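Local coordinates for protein aminotransferase, class III (Deinococcus radiodurans, PDB 3I4J) that probably catalyses pyridoxal-phosphate-dependent transfer of amino groups as a class-III aminotransferase, at residues A82-L87 and D311-E316; K107-Y112 and I227-E232; S235-G238 and P243-L246; A265-L270 and L307-I312; A327-G332 and G416-L421. The protein carries 1 engineered substitution. All coordinates share one frame; numbering follows the deposited sequence.

Interactions 2, 3 and 4 are buried, whereas interactions 1 and 5 each keep some touching residues partly accessible. Interactions 1 and 4 use successive turns of helix 300-315, and the ring of Phe84 in interaction 1 also packs on Leu310 of interaction 4. Interaction 3 touches interaction 1 through Phe84 and Val85 and is tied to interaction 2 by Glu232, which probably accepts hydrogen bonds from Ala245 N and Leu246 N. Interactions 4 and 5 are apolar, with a tyrosine ring in 4 and leucines in 5; interaction 2 adds a CH-pi contact, interaction 1 a carboxylate beside a ring, and interaction 3 weak backbone bonds. Interaction 5 stands apart, its centre about 37 Å from that of interaction 2.

Interaction 1 (A82-L87 and D311-E316); sequences ARFVGL and DIVERE
Val313 and Glu314 approach the phenyl ring of Phe84 obliquely. CG1 of Val313 comes to 3.7 Å from CZ of Phe84, the two side chains crossing at about a right angle. Glu314 runs past the ring in the opposite direction: its CG lies 3.8 Å from CD1 of Phe84, and its OE2 is 3.5 Å from the same CD1. Ring and carboxylate planes are turned 76° apart. Phe84 reaches across because its CG stands anti to the backbone N (chi1 172°), while Glu314 is extended beyond CG and so lays its methylene and carboxylate alongside the ring. The other oxygen, OE1, is paired with Arg80 in a salt bridge, which probably helps to hold the carboxylate beside the ring. Were Phe84 replaced by an alanine, a gap is likely to open against Val313 CG1, with the Glu314 chain left without its aromatic neighbour. Just beyond Phe84, helix 72-84 ends in a Schellman motif with Gly86 at positive phi. The contact thus joins the C-terminal end of helix 72-84 to the last turn of helix 300-315, with Val85 turned the other way onto Leu274 of strand 271-275.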
# COMPACT_ATOMS: atom_id res chain seq x y z
N ALA C 82 -9.02 -14.63 12.31
CA ALA C 82 -8.47 -15.97 12.41
C ALA C 82 -9.59 -17.00 12.60
O ALA C 82 -9.58 -18.05 11.95
CB ALA C 82 -7.49 -16.05 13.58
N ARG C 83 -10.54 -16.70 13.48
CA ARG C 83 -11.65 -17.61 13.74
C ARG C 83 -12.59 -17.75 12.55
O ARG C 83 -13.04 -18.85 12.23
CB ARG C 83 -12.42 -17.16 14.98
CG ARG C 83 -11.65 -17.34 16.29
CD ARG C 83 -12.52 -17.08 17.52
NE ARG C 83 -12.82 -15.66 17.74
CZ ARG C 83 -11.95 -14.78 18.23
NH1 ARG C 83 -10.72 -15.15 18.56
NH2 ARG C 83 -12.32 -13.52 18.41
N PHE C 84 -12.89 -16.64 11.88
CA PHE C 84 -13.78 -16.67 10.73
C PHE C 84 -13.28 -17.61 9.63
O PHE C 84 -14.05 -18.43 9.12
CB PHE C 84 -13.95 -15.27 10.13
CG PHE C 84 -14.71 -15.27 8.82
CD1 PHE C 84 -16.05 -15.65 8.78
CD2 PHE C 84 -14.07 -14.93 7.63
CE1 PHE C 84 -16.73 -15.70 7.57
CE2 PHE C 84 -14.74 -14.98 6.42
CZ PHE C 84 -16.08 -15.37 6.38
N VAL C 85 -12.01 -17.50 9.28
CA VAL C 85 -11.46 -18.32 8.21
C VAL C 85 -11.10 -19.75 8.61
O VAL C 85 -10.57 -20.50 7.80
CB VAL C 85 -10.22 -17.66 7.57
CG1 VAL C 85 -10.59 -16.27 7.07
CG2 VAL C 85 -9.08 -17.57 8.57
N GLY C 86 -11.39 -20.12 9.85
CA GLY C 86 -11.10 -21.47 10.30
C GLY C 86 -9.65 -21.74 10.63
O GLY C 86 -9.19 -22.89 10.55
N LEU C 87 -8.92 -20.69 10.99
CA LEU C 87 -7.51 -20.80 11.36
C LEU C 87 -7.37 -20.04 12.69
O LEU C 87 -6.55 -19.15 12.82
CB LEU C 87 -6.63 -20.13 10.29
CG LEU C 87 -6.78 -20.66 8.86
CD1 LEU C 87 -5.91 -19.83 7.91
CD2 LEU C 87 -6.36 -22.13 8.81
N ASP C 311 -17.91 -8.13 10.39
CA ASP C 311 -19.18 -8.22 11.12
C ASP C 311 -20.32 -8.44 10.13
O ASP C 311 -21.22 -9.25 10.37
CB ASP C 311 -19.48 -6.94 11.91
CG ASP C 311 -18.58 -6.74 13.11
OD1 ASP C 311 -18.16 -7.74 13.73
OD2 ASP C 311 -18.30 -5.58 13.45
N ILE C 312 -20.28 -7.70 9.03
CA ILE C 312 -21.30 -7.77 7.99
C ILE C 312 -21.26 -9.10 7.24
O ILE C 312 -22.31 -9.73 7.01
CB ILE C 312 -21.12 -6.61 7.00
CG1 ILE C 312 -21.38 -5.28 7.73
CG2 ILE C 312 -22.05 -6.77 5.81
CD1 ILE C 312 -21.05 -4.04 6.92
N VAL C 313 -20.06 -9.54 6.87
CA VAL C 313 -19.89 -10.80 6.16
C VAL C 313 -20.48 -11.95 6.96
O VAL C 313 -21.13 -12.84 6.41
CB VAL C 313 -18.38 -11.06 5.88
CG1 VAL C 313 -18.17 -12.48 5.36
CG2 VAL C 313 -17.86 -10.04 4.87
N GLU C 314 -20.26 -11.93 8.27
CA GLU C 314 -20.78 -12.98 9.15
C GLU C 314 -22.28 -12.82 9.41
O GLU C 314 -23.05 -13.76 9.26
CB GLU C 314 -20.01 -12.99 10.47
CG GLU C 314 -18.52 -13.24 10.32
CD GLU C 314 -17.80 -13.35 11.65
OE1 GLU C 314 -17.98 -12.46 12.51
OE2 GLU C 314 -17.03 -14.31 11.83
N ARG C 315 -22.68 -11.61 9.80
CA ARG C 315 -24.09 -11.36 10.09
C ARG C 315 -25.02 -11.64 8.91
O ARG C 315 -26.10 -12.20 9.09
CB ARG C 315 -24.28 -9.91 10.56
CG ARG C 315 -25.70 -9.58 11.00
CD ARG C 315 -25.80 -8.16 11.52
NE ARG C 315 -25.71 -7.17 10.45
CZ ARG C 315 -24.82 -6.19 10.40
NH1 ARG C 315 -23.91 -6.06 11.36
NH2 ARG C 315 -24.82 -5.35 9.38
N GLU C 316 -24.60 -11.26 7.71
CA GLU C 316 -25.42 -11.48 6.52
C GLU C 316 -25.11 -12.82 5.84
O GLU C 316 -25.72 -13.15 4.82
CB GLU C 316 -25.22 -10.34 5.51
CG GLU C 316 -25.54 -8.96 6.07
CD GLU C 316 -25.50 -7.85 5.02
OE1 GLU C 316 -24.99 -8.08 3.90
OE2 GLU C 316 -25.99 -6.74 5.32

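Interaction 2 (K107-Y112 and I227-E232); sequences KLARQY and IFIADE
A CH-pi contact joins Tyr112 to Ile227: CD1 of the isoleucine sits over one face of the phenol ring, 4.0 Å from the centroid of Tyr112 and 25° off the ring normal. The methyl is offset toward the rim, where CD2 of Tyr112 is 3.7 Å and CE2 of Tyr112 is 3.8 Å from it. Ile227 directs CG1 anti to its carbonyl carbon, and a bend at chi2 (-66°) swings CD1 onto the ring.

The remaining packing is purely aliphatic and centres on CB of Ala109. It faces the strand between two isoleucines on the same side of the sheet, lying 4.2 Å from CB of Ile227 and 4.1 Å from CD1 of Ile229. The methyl is short enough to let the backbones close in at this point, where the CA atoms of Ala109 and Ile227 are 6.2 Å apart. This is helix-on-sheet packing in the large domain of a fold-type I pyridoxal-phosphate enzyme: helix 98-115 lies against a mixed seven-stranded sheet, running antiparallel to strand 227-231 at 171°, with the axes of the two segments 9.7 Å apart.

On the other face of the sheet, Phe228 packs against helix 213-224. Backbone hydrogen bonds tie the strand to its neighbours, Ile227 and Ile229 to Phe194, and Phe228 to Ile256.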
# COMPACT_ATOMS: atom_id res chain seq x y z
N LYS C 107 8.94 -13.90 2.03
CA LYS C 107 10.03 -13.58 2.94
C LYS C 107 9.95 -14.52 4.16
O LYS C 107 10.97 -15.07 4.59
CB LYS C 107 9.91 -12.12 3.38
CG LYS C 107 11.13 -11.55 4.11
CD LYS C 107 11.21 -12.01 5.56
CE LYS C 107 12.38 -11.36 6.28
NZ LYS C 107 12.24 -9.87 6.34
N LEU C 108 8.74 -14.69 4.68
CA LEU C 108 8.50 -15.54 5.84
C LEU C 108 8.86 -17.01 5.58
O LEU C 108 9.46 -17.67 6.42
CB LEU C 108 7.03 -15.44 6.27
CG LEU C 108 6.59 -16.26 7.48
CD1 LEU C 108 7.45 -15.93 8.69
CD2 LEU C 108 5.12 -15.97 7.76
N ALA C 109 8.47 -17.51 4.41
CA ALA C 109 8.77 -18.90 4.05
C ALA C 109 10.27 -19.11 4.03
O ALA C 109 10.77 -20.11 4.53
CB ALA C 109 8.17 -19.24 2.69
N ARG C 110 11.00 -18.15 3.46
CA ARG C 110 12.45 -18.24 3.39
C ARG C 110 13.06 -18.15 4.79
O ARG C 110 13.89 -18.98 5.16
CB ARG C 110 13.01 -17.12 2.50
CG ARG C 110 14.53 -16.93 2.54
CD ARG C 110 15.32 -18.17 2.13
NE ARG C 110 16.76 -17.92 2.19
CZ ARG C 110 17.69 -18.88 2.11
NH1 ARG C 110 17.33 -20.14 1.96
NH2 ARG C 110 18.98 -18.56 2.18
N GLN C 111 12.64 -17.16 5.57
CA GLN C 111 13.18 -17.00 6.92
C GLN C 111 12.93 -18.23 7.79
O GLN C 111 13.78 -18.62 8.59
CB GLN C 111 12.58 -15.78 7.62
CG GLN C 111 13.18 -15.56 9.00
CD GLN C 111 12.75 -14.26 9.65
OE1 GLN C 111 12.06 -13.45 9.03
NE2 GLN C 111 13.15 -14.06 10.90
N TYR C 112 11.75 -18.83 7.65
CA TYR C 112 11.39 -20.01 8.42
C TYR C 112 12.47 -21.09 8.33
O TYR C 112 12.93 -21.62 9.35
CB TYR C 112 10.06 -20.57 7.91
CG TYR C 112 9.63 -21.88 8.55
CD1 TYR C 112 9.08 -21.91 9.83
CD2 TYR C 112 9.75 -23.08 7.85
CE1 TYR C 112 8.67 -23.11 10.41
CE2 TYR C 112 9.35 -24.29 8.42
CZ TYR C 112 8.80 -24.29 9.70
OH TYR C 112 8.39 -25.48 10.27
N ILE C 227 6.79 -25.10 2.93
CA ILE C 227 5.68 -24.25 3.36
C ILE C 227 4.63 -24.13 2.25
O ILE C 227 4.96 -23.79 1.12
CB ILE C 227 6.19 -22.83 3.71
CG1 ILE C 227 7.12 -22.89 4.93
CG2 ILE C 227 5.01 -21.90 3.98
CD1 ILE C 227 6.43 -23.29 6.22
N PHE C 228 3.38 -24.42 2.59
CA PHE C 228 2.29 -24.31 1.63
C PHE C 228 1.63 -22.95 1.83
O PHE C 228 1.06 -22.65 2.88
CB PHE C 228 1.29 -25.46 1.86
CG PHE C 228 0.07 -25.42 0.97
CD1 PHE C 228 0.09 -24.76 -0.26
CD2 PHE C 228 -1.09 -26.09 1.35
CE1 PHE C 228 -1.04 -24.77 -1.09
CE2 PHE C 228 -2.21 -26.11 0.53
CZ PHE C 228 -2.19 -25.45 -0.70
N ILE C 229 1.75 -22.10 0.81
CA ILE C 229 1.18 -20.76 0.86
C ILE C 229 -0.04 -20.69 -0.04
O ILE C 229 0.05 -20.99 -1.23
CB ILE C 229 2.19 -19.70 0.37
CG1 ILE C 229 3.49 -19.78 1.19
CG2 ILE C 229 1.59 -18.30 0.50
CD1 ILE C 229 4.63 -18.94 0.63
N ALA C 230 -1.19 -20.31 0.52
CA ALA C 230 -2.40 -20.18 -0.26
C ALA C 230 -2.62 -18.70 -0.56
O ALA C 230 -2.79 -17.90 0.36
CB ALA C 230 -3.60 -20.73 0.49
N ASP C 231 -2.57 -18.34 -1.84
CA ASP C 231 -2.77 -16.96 -2.25
C ASP C 231 -4.27 -16.77 -2.41
O ASP C 231 -4.85 -17.13 -3.45
CB ASP C 231 -2.06 -16.69 -3.58
CG ASP C 231 -2.23 -15.25 -4.05
OD1 ASP C 231 -3.11 -14.55 -3.51
OD2 ASP C 231 -1.50 -14.82 -4.96
N GLU C 232 -4.90 -16.24 -1.37
CA GLU C 232 -6.35 -16.01 -1.36
C GLU C 232 -6.68 -14.53 -1.52
O GLU C 232 -7.77 -14.10 -1.15
CB GLU C 232 -6.95 -16.53 -0.05
CG GLU C 232 -6.75 -18.03 0.17
CD GLU C 232 -8.01 -18.84 -0.06
OE1 GLU C 232 -9.02 -18.29 -0.56
OE2 GLU C 232 -8.00 -20.05 0.26

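Interaction 3 (S235-G238 and P243-L246); sequences SGMG and PLAL
Two weak backbone hydrogen bonds converge on the carbonyl oxygen of Pro243: Met237 N donates over 2.8 Å to Pro243 O but with a strongly bent N-H...O angle of 116°, and Gly238 N reaches the same Pro243 O at 3.3 Å with a straighter 146°. The left-handed turn at Met237 points its own amide and the next at this acceptor; Gly238 takes backbone angles at which a CB would collide with the carbonyl oxygen before it.

Met237 and Leu244 then run alongside each other in the same direction. The Met237 chain is bent at chi2 (-49°) and again at chi3, which carries CE back to 3.6 Å from CD2 of Leu244. At the other end, CB of Ala245 packs 3.8 Å from CB of Ser235 and 3.7 Å from the carbonyl O of Ser235. The hydroxyl of Ser235 is hydrogen-bonded to Glu232, whose carboxylate also takes the backbone N-H groups of Ala245 and Leu246, gathering both limbs of the loop.

The doubled-back loop connects strands 227-231 and 256-259 of the large sheet. Met237 and Leu244 both rest on Leu259 of strand 256-259, and Pro243 packs on Phe84 at the end of helix 72-84.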
# COMPACT_ATOMS: atom_id res chain seq x y z
N SER C 235 -9.55 -14.94 -4.03
CA SER C 235 -10.50 -16.01 -3.73
C SER C 235 -10.98 -16.10 -2.29
O SER C 235 -11.91 -16.87 -2.00
CB SER C 235 -9.88 -17.35 -4.10
OG SER C 235 -8.76 -17.63 -3.27
N GLY C 236 -10.36 -15.34 -1.39
CA GLY C 236 -10.74 -15.42 0.01
C GLY C 236 -11.91 -14.58 0.48
O GLY C 236 -12.57 -13.88 -0.30
N MET C 237 -12.17 -14.68 1.78
CA MET C 237 -13.23 -13.95 2.47
C MET C 237 -14.65 -14.14 1.94
O MET C 237 -15.42 -13.18 1.82
CB MET C 237 -12.88 -12.46 2.54
CG MET C 237 -11.53 -12.17 3.25
SD MET C 237 -11.29 -12.99 4.88
CE MET C 237 -10.29 -14.35 4.39
N GLY C 238 -15.01 -15.39 1.63
CA GLY C 238 -16.34 -15.70 1.16
C GLY C 238 -16.58 -15.65 -0.34
O GLY C 238 -17.58 -16.18 -0.83
N PRO C 243 -15.13 -19.39 3.64
CA PRO C 243 -14.30 -18.35 4.26
C PRO C 243 -13.00 -18.20 3.46
O PRO C 243 -12.59 -17.09 3.12
CB PRO C 243 -14.08 -18.87 5.67
CG PRO C 243 -15.40 -19.54 5.95
CD PRO C 243 -15.66 -20.32 4.67
N LEU C 244 -12.35 -19.33 3.20
CA LEU C 244 -11.14 -19.37 2.38
C LEU C 244 -11.48 -20.42 1.33
O LEU C 244 -12.02 -21.48 1.65
CB LEU C 244 -9.91 -19.79 3.18
CG LEU C 244 -9.37 -18.78 4.20
CD1 LEU C 244 -8.24 -19.40 4.99
CD2 LEU C 244 -8.89 -17.52 3.48
N ALA C 245 -11.17 -20.14 0.06
CA ALA C 245 -11.48 -21.07 -1.02
C ALA C 245 -10.81 -22.42 -0.86
O ALA C 245 -11.37 -23.45 -1.25
CB ALA C 245 -11.09 -20.45 -2.37
N LEU C 246 -9.61 -22.43 -0.29
CA LEU C 246 -8.86 -23.67 -0.11
C LEU C 246 -9.64 -24.71 0.69
O LEU C 246 -9.52 -25.91 0.43
CB LEU C 246 -7.53 -23.38 0.59
CG LEU C 246 -6.55 -24.56 0.70
CD1 LEU C 246 -6.17 -25.03 -0.70
CD2 LEU C 246 -5.30 -24.15 1.48

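Interaction 4 (A265-L270 and L307-I312); sequences AGYAPL and LSVLDI
Val309 divides its two methyls between Ala265 and Tyr267: with chi1 at 167°, CG1 is anti to the backbone N and CG2 anti to the carbonyl carbon, an orientation that sends one branch to Ala265 and the other to Tyr267. CG1 of Val309 meets CB of Ala265 at 3.9 Å. CG2 of Val309 comes within 4.2 Å of CD2 of Tyr267, approaching the ring obliquely as the two side chains pass at a slant. Tyr267 in turn places CG anti to its carbonyl carbon (chi1 -73°), which carries the phenol toward helix 300-315.

The loop can present both groups because of its backbone. Ala265 has a left-handed helical conformation, and Gly266 follows, again with positive phi, where any side chain would run into the carbonyl oxygen of Ala265. Within the large domain of the fold-type I aminotransferase architecture, this segment links strand 256-259 to strand 271-275, two antiparallel neighbours of the central sheet. Val309 is one of the places where helix 300-315 leans on that connection, Ala268 meeting Ser302 and Ala305 farther up the helix.

The contact itself is wholly apolar, and the polar end of the tyrosine is engaged elsewhere: its OH makes hydrogen bonds with Gly44 O and Arg47 N, which pins the far rim of the ring to the loop before helix 48-60. The segment is also part of the dimer interface. Gly266 N is hydrogen-bonded to the OH of Tyr296 of the second subunit, and Tyr267 packs on Pro62 of that same subunit.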
# COMPACT_ATOMS: atom_id res chain seq x y z
N ALA C 265 -12.98 -4.96 1.82
CA ALA C 265 -13.95 -4.78 0.73
C ALA C 265 -14.09 -3.39 0.10
O ALA C 265 -15.20 -2.94 -0.16
CB ALA C 265 -15.33 -5.26 1.22
N GLY C 266 -12.96 -2.73 -0.14
CA GLY C 266 -12.99 -1.42 -0.76
C GLY C 266 -13.14 -0.23 0.17
O GLY C 266 -13.10 0.91 -0.29
N TYR C 267 -13.31 -0.49 1.46
CA TYR C 267 -13.48 0.60 2.43
C TYR C 267 -12.17 1.16 2.96
O TYR C 267 -12.12 2.28 3.45
CB TYR C 267 -14.39 0.12 3.57
CG TYR C 267 -15.82 0.01 3.09
CD1 TYR C 267 -16.64 1.14 3.07
CD2 TYR C 267 -16.30 -1.16 2.51
CE1 TYR C 267 -17.89 1.11 2.47
CE2 TYR C 267 -17.56 -1.20 1.90
CZ TYR C 267 -18.34 -0.06 1.88
OH TYR C 267 -19.56 -0.05 1.23
N ALA C 268 -11.10 0.38 2.84
CA ALA C 268 -9.79 0.81 3.30
C ALA C 268 -8.72 -0.08 2.69
O ALA C 268 -8.98 -1.24 2.35
CB ALA C 268 -9.72 0.76 4.83
N PRO C 269 -7.50 0.46 2.51
CA PRO C 269 -6.42 -0.35 1.94
C PRO C 269 -5.91 -1.29 3.02
O PRO C 269 -5.11 -0.89 3.88
CB PRO C 269 -5.37 0.69 1.54
CG PRO C 269 -6.17 1.98 1.44
CD PRO C 269 -7.11 1.87 2.59
N LEU C 270 -6.39 -2.53 3.00
CA LEU C 270 -6.02 -3.53 3.98
C LEU C 270 -5.79 -4.89 3.31
O LEU C 270 -6.53 -5.29 2.41
CB LEU C 270 -7.14 -3.65 5.02
CG LEU C 270 -6.91 -4.63 6.18
CD1 LEU C 270 -5.83 -4.09 7.09
CD2 LEU C 270 -8.21 -4.81 6.96
N LEU C 307 -12.65 -4.96 10.39
CA LEU C 307 -13.49 -5.55 11.43
C LEU C 307 -14.98 -5.33 11.16
O LEU C 307 -15.79 -6.23 11.35
CB LEU C 307 -13.11 -4.96 12.80
CG LEU C 307 -13.87 -5.48 14.03
CD1 LEU C 307 -13.65 -6.98 14.18
CD2 LEU C 307 -13.38 -4.75 15.27
N SER C 308 -15.34 -4.12 10.73
CA SER C 308 -16.73 -3.81 10.44
C SER C 308 -17.21 -4.64 9.25
O SER C 308 -18.34 -5.14 9.23
CB SER C 308 -16.89 -2.31 10.14
OG SER C 308 -18.24 -1.99 9.83
N VAL C 309 -16.36 -4.78 8.25
CA VAL C 309 -16.70 -5.57 7.07
C VAL C 309 -16.91 -7.03 7.48
O VAL C 309 -17.83 -7.68 7.01
CB VAL C 309 -15.58 -5.48 6.00
CG1 VAL C 309 -15.79 -6.54 4.92
CG2 VAL C 309 -15.58 -4.09 5.36
N LEU C 310 -16.05 -7.52 8.37
CA LEU C 310 -16.18 -8.90 8.84
C LEU C 310 -17.51 -9.10 9.57
O LEU C 310 -18.17 -10.12 9.39
CB LEU C 310 -15.01 -9.26 9.76
CG LEU C 310 -14.99 -10.69 10.31
CD1 LEU C 310 -15.00 -11.70 9.16
CD2 LEU C 310 -13.76 -10.87 11.19
N ASP C 311 -17.91 -8.13 10.39
CA ASP C 311 -19.18 -8.22 11.12
C ASP C 311 -20.32 -8.44 10.13
O ASP C 311 -21.22 -9.25 10.37
CB ASP C 311 -19.48 -6.94 11.91
CG ASP C 311 -18.58 -6.74 13.11
OD1 ASP C 311 -18.16 -7.74 13.73
OD2 ASP C 311 -18.30 -5.58 13.45
N ILE C 312 -20.28 -7.70 9.03
CA ILE C 312 -21.30 -7.77 7.99
C ILE C 312 -21.26 -9.10 7.24
O ILE C 312 -22.31 -9.73 7.01
CB ILE C 312 -21.12 -6.61 7.00
CG1 ILE C 312 -21.38 -5.28 7.73
CG2 ILE C 312 -22.05 -6.77 5.81
CD1 ILE C 312 -21.05 -4.04 6.92

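Interaction 5 (A327-G332 and G416-L421); sequences AQLLAG and GLLALL. Engineered in segment 416-421: Gly416 (natural residue Glu).
Leu418 slants across Leu329 where helices 318-339 and 411-428 pack side by side, a near-parallel helix pair crossing at -25° with the axes of the two segments 10.4 Å apart. The pair belongs to the small C-terminal domain of the fold-type I architecture, in which these helices accompany the antiparallel sheet containing strand 352-357; Leu329 also rests on Leu353 of that strand.

Leu418 holds CG anti to its carbonyl carbon (chi1 -69°), projecting the isobutyl fork at the opposite helix. One branch, CD2, meets CD1 of Leu329 at 3.4 Å, tighter than usual carbon packing, and the stem atom CG of Leu418 is 3.7 Å from the same methyl. Leu329 arrives from the side, its CB directed along the flank of its helix and only the CD1 methyl carried into the interface. Leu417 approaches that methyl too, with CD2 of Leu417 lying 3.9 Å from CD1 of Leu329, so a single methyl is shared by two consecutive leucines of the partner helix.

The fork of Leu418 also fits against the backbone at Gly332, one turn along from Leu329. A CB at that glycine would clash with CD1 of Leu418, so its absence admits the leucine close to the helix. A gap over Gly332 would probably open if Leu418 were an alanine, and the Leu329 methyl would be left with Leu417 alone from segment 416-421. Both branches of the fork touch the glycine: Leu418 CD1 lies 3.8 Å from Gly332 CA, and Leu418 CD2 is 3.8 Å from the carbonyl carbon, Gly332 C.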
# COMPACT_ATOMS: atom_id res chain seq x y z
N ALA C 327 -24.10 -20.04 -7.81
CA ALA C 327 -24.72 -21.13 -8.55
C ALA C 327 -25.68 -20.56 -9.60
O ALA C 327 -25.70 -21.00 -10.75
CB ALA C 327 -25.48 -22.06 -7.59
N GLN C 328 -26.47 -19.57 -9.19
CA GLN C 328 -27.42 -18.93 -10.10
C GLN C 328 -26.71 -18.27 -11.28
O GLN C 328 -27.11 -18.44 -12.43
CB GLN C 328 -28.24 -17.87 -9.35
CG GLN C 328 -29.16 -17.07 -10.26
CD GLN C 328 -29.81 -15.89 -9.56
OE1 GLN C 328 -29.43 -15.53 -8.45
NE2 GLN C 328 -30.78 -15.28 -10.22
N LEU C 329 -25.66 -17.51 -10.99
CA LEU C 329 -24.94 -16.83 -12.06
C LEU C 329 -24.26 -17.83 -13.00
O LEU C 329 -24.30 -17.66 -14.21
CB LEU C 329 -23.92 -15.85 -11.46
CG LEU C 329 -23.16 -14.90 -12.39
CD1 LEU C 329 -24.10 -14.28 -13.42
CD2 LEU C 329 -22.51 -13.80 -11.54
N LEU C 330 -23.66 -18.87 -12.44
CA LEU C 330 -23.00 -19.88 -13.27
C LEU C 330 -24.01 -20.54 -14.21
O LEU C 330 -23.73 -20.74 -15.39
CB LEU C 330 -22.34 -20.96 -12.40
CG LEU C 330 -21.75 -22.15 -13.16
CD1 LEU C 330 -20.72 -21.67 -14.18
CD2 LEU C 330 -21.11 -23.13 -12.17
N ALA C 331 -25.19 -20.85 -13.67
CA ALA C 331 -26.24 -21.49 -14.47
C ALA C 331 -26.64 -20.55 -15.61
O ALA C 331 -26.90 -21.00 -16.72
CB ALA C 331 -27.45 -21.80 -13.59
N GLY C 332 -26.66 -19.26 -15.31
CA GLY C 332 -27.02 -18.27 -16.32
C GLY C 332 -26.00 -18.19 -17.44
O GLY C 332 -26.36 -18.07 -18.61
N GLY C 416 -30.27 -9.40 -13.78
CA GLY C 416 -30.03 -8.16 -14.50
C GLY C 416 -28.63 -8.15 -15.09
O GLY C 416 -28.41 -7.69 -16.21
N LEU C 417 -27.67 -8.65 -14.32
CA LEU C 417 -26.29 -8.72 -14.77
C LEU C 417 -26.23 -9.60 -16.02
O LEU C 417 -25.60 -9.25 -17.02
CB LEU C 417 -25.41 -9.31 -13.66
CG LEU C 417 -23.90 -9.47 -13.88
CD1 LEU C 417 -23.23 -9.70 -12.53
CD2 LEU C 417 -23.63 -10.64 -14.82
N LEU C 418 -26.91 -10.75 -15.96
CA LEU C 418 -26.94 -11.68 -17.09
C LEU C 418 -27.57 -11.04 -18.33
O LEU C 418 -27.09 -11.24 -19.45
CB LEU C 418 -27.72 -12.95 -16.70
CG LEU C 418 -27.02 -13.85 -15.67
CD1 LEU C 418 -28.02 -14.84 -15.09
CD2 LEU C 418 -25.87 -14.59 -16.33
N ALA C 419 -28.62 -10.25 -18.14
CA ALA C 419 -29.29 -9.58 -19.25
C ALA C 419 -28.35 -8.58 -19.91
O ALA C 419 -28.29 -8.47 -21.13
CB ALA C 419 -30.55 -8.87 -18.76
N LEU C 420 -27.61 -7.84 -19.08
CA LEU C 420 -26.66 -6.85 -19.60
C LEU C 420 -25.54 -7.54 -20.37
O LEU C 420 -25.11 -7.07 -21.42
CB LEU C 420 -26.08 -6.03 -18.45
CG LEU C 420 -27.09 -5.20 -17.64
CD1 LEU C 420 -26.38 -4.55 -16.47
CD2 LEU C 420 -27.74 -4.14 -18.54
N LEU C 421 -25.06 -8.66 -19.83
CA LEU C 421 -23.99 -9.40 -20.47
C LEU C 421 -24.45 -9.95 -21.82
O LEU C 421 -23.71 -9.91 -22.80
CB LEU C 421 -23.53 -10.55 -19.58
CG LEU C 421 -22.30 -11.31 -20.09
CD1 LEU C 421 -21.10 -10.38 -20.08
CD2 LEU C 421 -22.04 -12.53 -19.21